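Lipid II:glycine glycyltransferase (Staphylococcus aureus, PDB 6SNR) probably adds the first glycine of the pentaglycine bridge to the lysine of lipid II, using glycyl-tRNA as donor during peptidoglycan synthesis. Local coordinates at residues A[185-188]-A[189-192]; A[210-213]-A[214-218]. All coordinates share one frame; numbering follows the deposited sequence.

Contact 1 spans the loop after strand 180-183 and the first turn of helix 189-202; contact 2 lies within helix 210-220. The two helices pack on each other and on strand 302-312 in an acetyltransferase-like domain of this FemABX protein, the contact centres about 10 Å apart. In contact 1, i to i+3 bonds, two of them weak, and the side chain of D185 precede the first i to i+4 bond; contact 2 is regular helix, its aromatic and aliphatic groups mostly turned inward. Each is partly buried: L189, F192, F213, I216 and Y217 face the core, while E187, K190, S211 and D218 lie outside. R186 of contact 1 joins the two by a salt bridge from NE to D218 OD1 (2.8 Å).

Contact 1. Residues A[185-188]-A[189-192]; sequences DREG and LKTF
The flat carbonyl groups of R186 and G188 are met differently by the chain that follows. L189 N comes over a face of the first, 56° out of its plane, and still bonds R186 O at 3.0 Å; F192 N reaches G188 O within the carbonyl plane, also at 3.0 Å. The change marks the passage from the tight turn after strand 180-183 to the regular i to i+4 pattern of helix 189-202. The F192 ring meets F213 edge-to-face and touches L228 and L308. K190 N makes a weak bond to E187 O (3.3 Å). D185 opens the turn with an Asx motif: its OD1 takes the N-H of G188 (3.0 Å), nearly in line with the carboxylate C-O bond, and D185 O adds a weak second bond to the same nitrogen. Aspartate suits this place because its short chain folds back onto the backbone; G188 has no CB, which here would crowd D185 O. L189 carries CG beside its own N (chi1 -67°), which sets CG 3.5 Å from R186 O and CD1 4.1 Å from R186 CG, its branches facing the same leucines. R186 NE forms a salt bridge to D218 OD1. Outside, E187 bends at chi2 (69°) to run alongside K190, OE2 touching CD at 3.7 Å. Its charge stays short of NZ, so any attraction is probably modest; backbone bonds and the aspartate mainly shape the turn.

Contact 2. Residues A[210-213]-A[214-218]; sequences ISYF and ENIYD
I210 to D218 form regular alpha-helix, and the i to i+4 bonds satisfy I210 O, S211 O, F213 O and E214 O. I210 O receives E214 N at 2.9 Å and F213 O receives Y217 N at 2.9 Å, whereas N215 N meets S211 O at 3.0 Å; D218 N bonds E214 O. The carboxylate of E214 lies against I210, with OE2 3.6 Å from I210 CD1, so the aliphatic branch flanks a charge that has only a long, weak ion pair with R186 NH2, while D218 OD1 holds the salt bridge to that arginine. On the inner side, I216 turns CG1 between its backbone N and carbonyl carbon (chi1 56°), a tight fit with CG1 2.9 Å from F213 O, which brings CD1 to the edge of the F213 ring, 3.8 Å from F213 CD1; such apolar groups suit a face packed on L308. Polar ends find partners beyond the helix: Y212 OH bonds Y320 OH, and N215 ND2 bonds T32 O. An asparagine amide suits this junction because ND2 can donate twice, its other partner being a water 3.0 Å away. That water donates to Y212 O at 2.9 Å while its oxygen sits above one face of the Y212 ring, offset towards the rim.

Contact 1. Residues A[185-188]-A[189-192]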
loop_
_atom_site.group_PDB
_atom_site.type_symbol
_atom_site.label_atom_id
_atom_site.label_comp_id
_atom_site.label_asym_id
_atom_site.label_seq_id
_atom_site.Cartn_x
_atom_site.Cartn_y
_atom_site.Cartn_z
ATOM N N ASP A 185 -5.774 5.288 14.668
ATOM C CA ASP A 185 -4.592 5.635 15.452
ATOM C C ASP A 185 -3.873 4.392 15.979
ATOM O O ASP A 185 -4.201 3.226 15.683
ATOM C CB ASP A 185 -4.989 6.546 16.632
ATOM C CG ASP A 185 -5.996 5.891 17.574
ATOM O OD1 ASP A 185 -6.132 4.664 17.561
ATOM O OD2 ASP A 185 -6.671 6.629 18.312
ATOM N N ARG A 186 -2.843 4.607 16.778
ATOM C CA ARG A 186 -2.107 3.469 17.293
ATOM C C ARG A 186 -2.968 2.446 18.037
ATOM O O ARG A 186 -2.756 1.235 17.904
ATOM C CB ARG A 186 -0.970 3.952 18.204
ATOM C CG ARG A 186 -0.005 2.860 18.577
ATOM C CD ARG A 186 1.054 3.408 19.548
ATOM N NE ARG A 186 2.201 2.525 19.662
ATOM C CZ ARG A 186 2.429 1.629 20.627
ATOM N NH1 ARG A 186 3.535 0.901 20.589
ATOM N NH2 ARG A 186 1.549 1.412 21.602
ATOM N N GLU A 187 -3.925 2.928 18.830
ATOM C CA GLU A 187 -4.829 2.030 19.559
ATOM C C GLU A 187 -5.633 1.142 18.589
ATOM O O GLU A 187 -5.958 0.008 18.923
ATOM C CB GLU A 187 -5.766 2.813 20.485
ATOM C CG GLU A 187 -6.445 1.939 21.531
ATOM C CD GLU A 187 -5.464 1.413 22.575
ATOM O OE1 GLU A 187 -4.828 2.246 23.264
ATOM O OE2 GLU A 187 -5.328 0.173 22.705
ATOM N N GLY A 188 -5.876 1.648 17.382
ATOM C CA GLY A 188 -6.526 0.868 16.306
ATOM C C GLY A 188 -5.791 -0.390 15.881
ATOM O O GLY A 188 -6.366 -1.329 15.255
ATOM N N LEU A 189 -4.490 -0.474 16.193
ATOM C CA LEU A 189 -3.722 -1.633 15.771
ATOM C C LEU A 189 -4.157 -2.933 16.450
ATOM O O LEU A 189 -3.842 -4.003 15.958
ATOM C CB LEU A 189 -2.191 -1.429 15.959
ATOM C CG LEU A 189 -1.612 -0.350 15.026
ATOM C CD1 LEU A 189 -0.222 0.107 15.498
ATOM C CD2 LEU A 189 -1.578 -0.756 13.553
ATOM N N LYS A 190 -4.854 -2.842 17.593
ATOM C CA LYS A 190 -5.327 -4.047 18.274
ATOM C C LYS A 190 -6.454 -4.683 17.487
ATOM O O LYS A 190 -6.401 -5.875 17.231
ATOM C CB LYS A 190 -5.766 -3.781 19.712
ATOM C CG LYS A 190 -4.608 -3.649 20.698
ATOM C CD LYS A 190 -5.085 -3.430 22.132
ATOM C CE LYS A 190 -6.021 -4.540 22.601
ATOM N NZ LYS A 190 -6.252 -4.532 24.079
ATOM N N THR A 191 -7.368 -3.851 16.996
ATOM C CA THR A 191 -8.388 -4.275 16.022
ATOM C C THR A 191 -7.732 -4.832 14.752
ATOM O O THR A 191 -8.069 -5.919 14.254
ATOM C CB THR A 191 -9.350 -3.101 15.712
ATOM O OG1 THR A 191 -10.054 -2.724 16.920
ATOM C CG2 THR A 191 -10.383 -3.510 14.622
ATOM N N PHE A 192 -6.761 -4.106 14.210
ATOM C CA PHE A 192 -6.083 -4.602 13.016
ATOM C C PHE A 192 -5.434 -5.973 13.169
ATOM O O PHE A 192 -5.509 -6.844 12.309
ATOM C CB PHE A 192 -5.018 -3.576 12.600
ATOM C CG PHE A 192 -4.348 -3.923 11.315
ATOM C CD1 PHE A 192 -5.052 -3.861 10.130
ATOM C CD2 PHE A 192 -3.024 -4.343 11.297
ATOM C CE1 PHE A 192 -4.457 -4.169 8.939
ATOM C CE2 PHE A 192 -2.428 -4.692 10.095
ATOM C CZ PHE A 192 -3.129 -4.600 8.915
#

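Contact 2. Residues A[210-213]-A[214-218]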
loop_
_atom_site.group_PDB
_atom_site.type_symbol
_atom_site.label_atom_id
_atom_site.label_comp_id
_atom_site.label_asym_id
_atom_site.label_seq_id
_atom_site.Cartn_x
_atom_site.Cartn_y
_atom_site.Cartn_z
ATOM N N ILE A 210 0.744 -7.956 17.097
ATOM C CA ILE A 210 0.580 -6.505 17.212
ATOM C C ILE A 210 1.904 -5.729 17.304
ATOM O O ILE A 210 2.012 -4.627 16.742
ATOM C CB ILE A 210 -0.352 -6.092 18.373
ATOM C CG1 ILE A 210 -0.631 -4.595 18.333
ATOM C CG2 ILE A 210 0.221 -6.482 19.731
ATOM C CD1 ILE A 210 -1.728 -4.167 19.274
ATOM N N SER A 211 2.880 -6.284 18.028
ATOM C CA SER A 211 4.178 -5.629 18.203
ATOM C C SER A 211 4.896 -5.377 16.878
ATOM O O SER A 211 5.612 -4.375 16.725
ATOM C CB SER A 211 5.086 -6.481 19.112
ATOM O OG SER A 211 4.532 -6.480 20.400
ATOM N N TYR A 212 4.706 -6.305 15.945
ATOM C CA TYR A 212 5.285 -6.220 14.613
ATOM C C TYR A 212 4.716 -5.010 13.844
ATOM O O TYR A 212 5.447 -4.247 13.204
ATOM C CB TYR A 212 5.064 -7.523 13.833
ATOM C CG TYR A 212 5.510 -7.422 12.385
ATOM C CD1 TYR A 212 4.632 -6.967 11.386
ATOM C CD2 TYR A 212 6.798 -7.760 12.010
ATOM C CE1 TYR A 212 5.046 -6.853 10.071
ATOM C CE2 TYR A 212 7.218 -7.646 10.704
ATOM C CZ TYR A 212 6.337 -7.198 9.735
ATOM O OH TYR A 212 6.766 -7.111 8.433
ATOM N N PHE A 213 3.408 -4.807 13.945
ATOM C CA PHE A 213 2.785 -3.661 13.304
ATOM C C PHE A 213 3.066 -2.344 14.040
ATOM O O PHE A 213 3.222 -1.287 13.432
ATOM C CB PHE A 213 1.281 -3.949 13.087
ATOM C CG PHE A 213 1.037 -5.138 12.219
ATOM C CD1 PHE A 213 1.403 -5.112 10.883
ATOM C CD2 PHE A 213 0.459 -6.288 12.719
ATOM C CE1 PHE A 213 1.226 -6.215 10.079
ATOM C CE2 PHE A 213 0.267 -7.391 11.912
ATOM C CZ PHE A 213 0.645 -7.358 10.589
ATOM N N GLU A 214 3.130 -2.389 15.369
ATOM C CA GLU A 214 3.460 -1.228 16.141
ATOM C C GLU A 214 4.873 -0.694 15.777
ATOM O O GLU A 214 5.054 0.490 15.703
ATOM C CB GLU A 214 3.348 -1.558 17.639
ATOM C CG GLU A 214 1.905 -1.490 18.136
ATOM C CD GLU A 214 1.734 -1.996 19.557
ATOM O OE1 GLU A 214 2.598 -2.762 20.045
ATOM O OE2 GLU A 214 0.697 -1.658 20.159
ATOM N N ASN A 215 5.790 -1.596 15.515
ATOM C CA ASN A 215 7.182 -1.242 15.182
ATOM C C ASN A 215 7.240 -0.423 13.896
ATOM O O ASN A 215 7.862 0.627 13.827
ATOM C CB ASN A 215 7.963 -2.515 14.995
ATOM C CG ASN A 215 9.419 -2.270 14.656
ATOM O OD1 ASN A 215 10.125 -1.625 15.423
ATOM N ND2 ASN A 215 9.875 -2.821 13.535
ATOM N N ILE A 216 6.498 -0.870 12.908
ATOM C CA ILE A 216 6.403 -0.076 11.666
ATOM C C ILE A 216 5.630 1.243 11.860
ATOM O O ILE A 216 6.054 2.368 11.485
ATOM C CB ILE A 216 5.856 -0.960 10.510
ATOM C CG1 ILE A 216 4.506 -1.600 10.824
ATOM C CG2 ILE A 216 6.795 -2.113 10.189
ATOM C CD1 ILE A 216 4.069 -2.624 9.795
ATOM N N TYR A 217 4.468 1.166 12.481
ATOM C CA TYR A 217 3.662 2.340 12.613
ATOM C C TYR A 217 4.297 3.495 13.405
ATOM O O TYR A 217 4.239 4.666 12.985
ATOM C CB TYR A 217 2.298 1.915 13.206
ATOM C CG TYR A 217 1.256 3.011 13.302
ATOM C CD1 TYR A 217 0.378 3.273 12.245
ATOM C CD2 TYR A 217 1.110 3.757 14.449
ATOM C CE1 TYR A 217 -0.582 4.276 12.340
ATOM C CE2 TYR A 217 0.144 4.750 14.564
ATOM C CZ TYR A 217 -0.720 5.006 13.503
ATOM O OH TYR A 217 -1.700 5.982 13.605
ATOM N N ASP A 218 4.891 3.174 14.555
ATOM C CA ASP A 218 5.444 4.155 15.462
ATOM C C ASP A 218 6.609 4.945 14.870
ATOM O O ASP A 218 6.853 6.084 15.252
ATOM C CB ASP A 218 5.958 3.465 16.733
ATOM C CG ASP A 218 4.852 2.932 17.635
ATOM O OD1 ASP A 218 3.663 3.272 17.455
ATOM O OD2 ASP A 218 5.197 2.133 18.533
HETATM O O HOH W 1 8.057 -4.671 12.112
#